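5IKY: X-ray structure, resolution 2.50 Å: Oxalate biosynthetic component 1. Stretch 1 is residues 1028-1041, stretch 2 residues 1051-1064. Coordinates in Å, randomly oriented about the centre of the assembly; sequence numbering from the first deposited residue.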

# COMPACT_ATOMS: atom_id res chain seq x y z
N GLN A 1028 20.19 -5.88 0.68
CA GLN A 1028 21.10 -4.98 1.39
C GLN A 1028 20.38 -3.74 1.92
O GLN A 1028 20.60 -2.63 1.42
CB GLN A 1028 22.26 -4.57 0.49
N PRO A 1029 19.52 -3.91 2.94
CA PRO A 1029 18.74 -2.80 3.50
C PRO A 1029 19.60 -1.80 4.27
O PRO A 1029 19.19 -0.65 4.44
CB PRO A 1029 17.75 -3.50 4.44
CG PRO A 1029 17.75 -4.94 4.02
CD PRO A 1029 19.14 -5.19 3.55
N ALA A 1030 20.77 -2.23 4.73
CA ALA A 1030 21.64 -1.38 5.55
C ALA A 1030 22.23 -0.22 4.75
O ALA A 1030 22.68 0.77 5.31
CB ALA A 1030 22.75 -2.21 6.18
N ASP A 1031 22.23 -0.36 3.42
CA ASP A 1031 22.77 0.67 2.55
C ASP A 1031 21.79 1.81 2.33
O ASP A 1031 22.17 2.91 1.94
CB ASP A 1031 23.16 0.07 1.19
CG ASP A 1031 24.24 -1.00 1.31
OD1 ASP A 1031 25.11 -0.87 2.20
OD2 ASP A 1031 24.20 -1.96 0.52
N TYR A 1032 20.51 1.54 2.60
CA TYR A 1032 19.43 2.47 2.29
C TYR A 1032 19.56 3.83 2.98
O TYR A 1032 19.81 3.91 4.19
CB TYR A 1032 18.08 1.85 2.66
CG TYR A 1032 16.95 2.86 2.69
CD1 TYR A 1032 16.40 3.34 1.51
CD2 TYR A 1032 16.44 3.33 3.89
CE1 TYR A 1032 15.37 4.26 1.52
CE2 TYR A 1032 15.41 4.25 3.92
CZ TYR A 1032 14.88 4.71 2.73
OH TYR A 1032 13.85 5.63 2.75
N ARG A 1033 19.39 4.88 2.19
CA ARG A 1033 19.27 6.25 2.71
C ARG A 1033 18.08 6.93 2.04
O ARG A 1033 17.82 6.71 0.86
CB ARG A 1033 20.55 7.05 2.45
CG ARG A 1033 21.78 6.59 3.22
CD ARG A 1033 22.97 7.46 2.86
NE ARG A 1033 24.18 7.10 3.59
CZ ARG A 1033 25.02 6.14 3.22
NH1 ARG A 1033 24.78 5.43 2.13
NH2 ARG A 1033 26.10 5.88 3.95
N TYR A 1034 17.36 7.76 2.79
CA TYR A 1034 16.22 8.46 2.21
C TYR A 1034 16.64 9.80 1.59
O TYR A 1034 16.21 10.87 2.03
CB TYR A 1034 15.11 8.67 3.25
CG TYR A 1034 15.54 9.23 4.60
CD1 TYR A 1034 16.02 8.39 5.60
CD2 TYR A 1034 15.44 10.58 4.88
CE1 TYR A 1034 16.41 8.89 6.83
CE2 TYR A 1034 15.82 11.09 6.11
CZ TYR A 1034 16.31 10.24 7.08
OH TYR A 1034 16.69 10.75 8.30
N ASP A 1035 17.49 9.73 0.56
CA ASP A 1035 17.91 10.92 -0.17
C ASP A 1035 16.75 11.52 -0.95
O ASP A 1035 16.68 12.73 -1.16
CB ASP A 1035 19.05 10.59 -1.14
CG ASP A 1035 20.02 9.57 -0.58
OD1 ASP A 1035 20.45 9.72 0.58
OD2 ASP A 1035 20.37 8.62 -1.32
N HIS A 1036 15.83 10.65 -1.37
CA HIS A 1036 14.68 11.05 -2.18
C HIS A 1036 13.73 12.00 -1.44
O HIS A 1036 12.85 12.60 -2.05
CB HIS A 1036 13.90 9.81 -2.62
CG HIS A 1036 13.39 8.98 -1.48
ND1 HIS A 1036 14.17 8.04 -0.84
CD2 HIS A 1036 12.19 8.97 -0.85
CE1 HIS A 1036 13.47 7.48 0.13
NE2 HIS A 1036 12.27 8.02 0.15
N ALA A 1037 13.92 12.11 -0.13
CA ALA A 1037 13.07 12.95 0.72
C ALA A 1037 13.03 14.39 0.23
O ALA A 1037 14.06 14.96 -0.14
CB ALA A 1037 13.56 12.89 2.16
N THR A 1038 11.84 14.97 0.23
CA THR A 1038 11.65 16.34 -0.23
C THR A 1038 11.21 17.25 0.91
O THR A 1038 10.17 17.03 1.53
CB THR A 1038 10.60 16.42 -1.36
OG1 THR A 1038 10.93 15.48 -2.39
CG2 THR A 1038 10.54 17.82 -1.94
N PRO A 1039 12.02 18.28 1.20
CA PRO A 1039 11.68 19.25 2.25
C PRO A 1039 10.57 20.21 1.84
O PRO A 1039 10.66 20.84 0.79
CB PRO A 1039 12.99 20.00 2.48
CG PRO A 1039 13.72 19.88 1.19
CD PRO A 1039 13.35 18.54 0.63
N VAL A 1040 9.52 20.30 2.65
CA VAL A 1040 8.46 21.27 2.45
C VAL A 1040 8.60 22.38 3.49
O VAL A 1040 8.83 22.10 4.67
CB VAL A 1040 7.06 20.63 2.53
CG1 VAL A 1040 5.98 21.67 2.29
CG2 VAL A 1040 6.94 19.50 1.52
N TRP A 1041 8.47 23.63 3.06
CA TRP A 1041 8.78 24.76 3.93
C TRP A 1041 7.55 25.60 4.27
O TRP A 1041 6.82 26.05 3.39
CB TRP A 1041 9.85 25.62 3.26
CG TRP A 1041 11.13 24.88 3.10
CD1 TRP A 1041 11.49 24.09 2.04
CD2 TRP A 1041 12.20 24.81 4.03
NE1 TRP A 1041 12.74 23.56 2.26
CE2 TRP A 1041 13.20 23.98 3.48
CE3 TRP A 1041 12.43 25.39 5.29
CZ2 TRP A 1041 14.39 23.72 4.13
CZ3 TRP A 1041 13.61 25.12 5.93
CH2 TRP A 1041 14.58 24.29 5.36
N ALA A 1051 10.60 22.93 8.65
CA ALA A 1051 11.11 22.19 7.50
C ALA A 1051 10.60 20.76 7.52
O ALA A 1051 11.17 19.90 8.19
CB ALA A 1051 12.62 22.21 7.48
N ARG A 1052 9.52 20.50 6.79
CA ARG A 1052 8.90 19.19 6.78
C ARG A 1052 9.44 18.31 5.65
O ARG A 1052 9.26 18.62 4.48
CB ARG A 1052 7.38 19.33 6.64
CG ARG A 1052 6.60 18.08 7.02
CD ARG A 1052 6.06 18.18 8.43
NE ARG A 1052 5.17 19.32 8.60
CZ ARG A 1052 4.53 19.61 9.73
NH1 ARG A 1052 4.68 18.84 10.80
NH2 ARG A 1052 3.73 20.67 9.79
N LEU A 1053 10.11 17.22 6.01
CA LEU A 1053 10.59 16.26 5.02
C LEU A 1053 9.48 15.29 4.65
O LEU A 1053 8.82 14.72 5.52
CB LEU A 1053 11.81 15.49 5.53
CG LEU A 1053 13.08 16.25 5.94
CD1 LEU A 1053 14.29 15.33 5.80
CD2 LEU A 1053 13.27 17.52 5.14
N THR A 1054 9.28 15.09 3.35
CA THR A 1054 8.25 14.17 2.87
C THR A 1054 8.88 13.01 2.11
O THR A 1054 9.94 13.14 1.51
CB THR A 1054 7.23 14.88 1.96
OG1 THR A 1054 7.89 15.38 0.79
CG2 THR A 1054 6.57 16.03 2.69
N GLY A 1055 8.20 11.86 2.14
CA GLY A 1055 8.66 10.68 1.43
C GLY A 1055 9.65 9.86 2.24
O GLY A 1055 10.17 8.85 1.76
N VAL A 1056 9.92 10.30 3.46
CA VAL A 1056 10.84 9.59 4.34
C VAL A 1056 10.23 8.28 4.80
O VAL A 1056 9.06 8.23 5.19
CB VAL A 1056 11.22 10.44 5.58
CG1 VAL A 1056 12.19 9.69 6.47
CG2 VAL A 1056 11.80 11.78 5.15
N PHE A 1057 11.01 7.21 4.73
CA PHE A 1057 10.62 5.93 5.32
C PHE A 1057 11.86 5.17 5.75
O PHE A 1057 12.96 5.46 5.30
CB PHE A 1057 9.77 5.11 4.34
CG PHE A 1057 10.51 4.66 3.11
CD1 PHE A 1057 10.56 5.47 1.98
CD2 PHE A 1057 11.15 3.43 3.07
CE1 PHE A 1057 11.24 5.06 0.85
CE2 PHE A 1057 11.83 3.02 1.94
CZ PHE A 1057 11.87 3.83 0.83
N LEU A 1058 11.68 4.20 6.64
CA LEU A 1058 12.80 3.45 7.19
C LEU A 1058 12.64 1.96 6.96
O LEU A 1058 11.61 1.37 7.28
CB LEU A 1058 12.94 3.73 8.69
CG LEU A 1058 12.99 5.20 9.11
CD1 LEU A 1058 13.12 5.32 10.62
CD2 LEU A 1058 14.14 5.92 8.41
N LEU A 1059 13.68 1.34 6.39
CA LEU A 1059 13.67 -0.10 6.17
C LEU A 1059 14.11 -0.84 7.42
O LEU A 1059 14.93 -0.34 8.19
CB LEU A 1059 14.59 -0.46 5.00
CG LEU A 1059 14.11 -0.04 3.60
CD1 LEU A 1059 15.05 -0.58 2.53
CD2 LEU A 1059 12.68 -0.52 3.35
N ASP A 1060 13.55 -2.03 7.63
CA ASP A 1060 13.98 -2.88 8.73
C ASP A 1060 15.00 -3.89 8.21
O ASP A 1060 15.50 -3.76 7.09
CB ASP A 1060 12.78 -3.58 9.39
CG ASP A 1060 12.23 -4.72 8.55
OD1 ASP A 1060 12.45 -4.74 7.33
OD2 ASP A 1060 11.56 -5.61 9.13
N ASP A 1061 15.30 -4.90 9.02
CA ASP A 1061 16.31 -5.90 8.65
C ASP A 1061 15.85 -6.77 7.48
O ASP A 1061 16.67 -7.31 6.74
CB ASP A 1061 16.66 -6.77 9.85
CG ASP A 1061 17.26 -5.97 10.99
OD1 ASP A 1061 17.72 -4.84 10.74
OD2 ASP A 1061 17.29 -6.48 12.13
N HIS A 1062 14.54 -6.91 7.31
CA HIS A 1062 13.99 -7.72 6.23
C HIS A 1062 13.52 -6.85 5.07
O HIS A 1062 12.72 -7.29 4.24
CB HIS A 1062 12.83 -8.58 6.73
CG HIS A 1062 13.16 -9.38 7.96
ND1 HIS A 1062 13.82 -10.59 7.90
CD2 HIS A 1062 12.93 -9.14 9.27
CE1 HIS A 1062 13.97 -11.06 9.13
NE2 HIS A 1062 13.44 -10.20 9.98
N ALA A 1063 14.03 -5.62 5.02
CA ALA A 1063 13.64 -4.63 4.02
C ALA A 1063 12.13 -4.34 4.06
O ALA A 1063 11.55 -3.92 3.06
CB ALA A 1063 14.06 -5.08 2.62
N ARG A 1064 11.52 -4.56 5.21
CA ARG A 1064 10.11 -4.25 5.42
C ARG A 1064 9.96 -2.91 6.13
O ARG A 1064 10.87 -2.09 6.11
CB ARG A 1064 9.43 -5.37 6.21
CG ARG A 1064 9.22 -6.65 5.42
CD ARG A 1064 8.36 -6.39 4.19
NE ARG A 1064 8.11 -7.61 3.42
CZ ARG A 1064 8.31 -7.71 2.11
NH1 ARG A 1064 8.75 -6.67 1.42
NH2 ARG A 1064 8.06 -8.85 1.48

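The apolar centre is built on V1056, L1059 and the rings of Y1032, Y1034 and F1057, all buried. V1056 CG1 lies over the face of the Y1034 ring, 3.8 Å from its centroid, a CH-pi contact. V1056 CG2 packs 3.6 Å from A1037 CB. The Y1032 and F1057 rings form an offset stack, with centroids 4.8 Å apart. Y1032 CB meets L1059 CD1 at 3.9 Å. Beyond it, P1029 CG rests 3.9 Å from A1063 CB.

Along the strand pair, P1039 CB packs on L1053 CD2 at 3.6 Å. On the same face, A1051 CB sits over the six-membered ring of W1041, 3.7 Å from its centroid. P1039 has no amide hydrogen to offer, which suits its non-hydrogen-bonded position opposite L1053.

Polar contacts close the interface. The strands run antiparallel. V1040 N donates to R1052 O at a very short 2.5 Å, and R1052 N returns a bond to V1040 O at 2.7 Å. T1038 N bonds T1054 O at 2.9 Å. T1038 O accepts from both T1054 N (2.8 Å) and T1054 OG1 (2.9 Å). Y1032 OH donates to F1057 O at 2.7 Å, so the buried hydroxyl is satisfied. H1036 NE2 donates to G1055 O at 2.8 Å. The positive phi of G1055 suits glycine; a CB would jam against the preceding carbonyl.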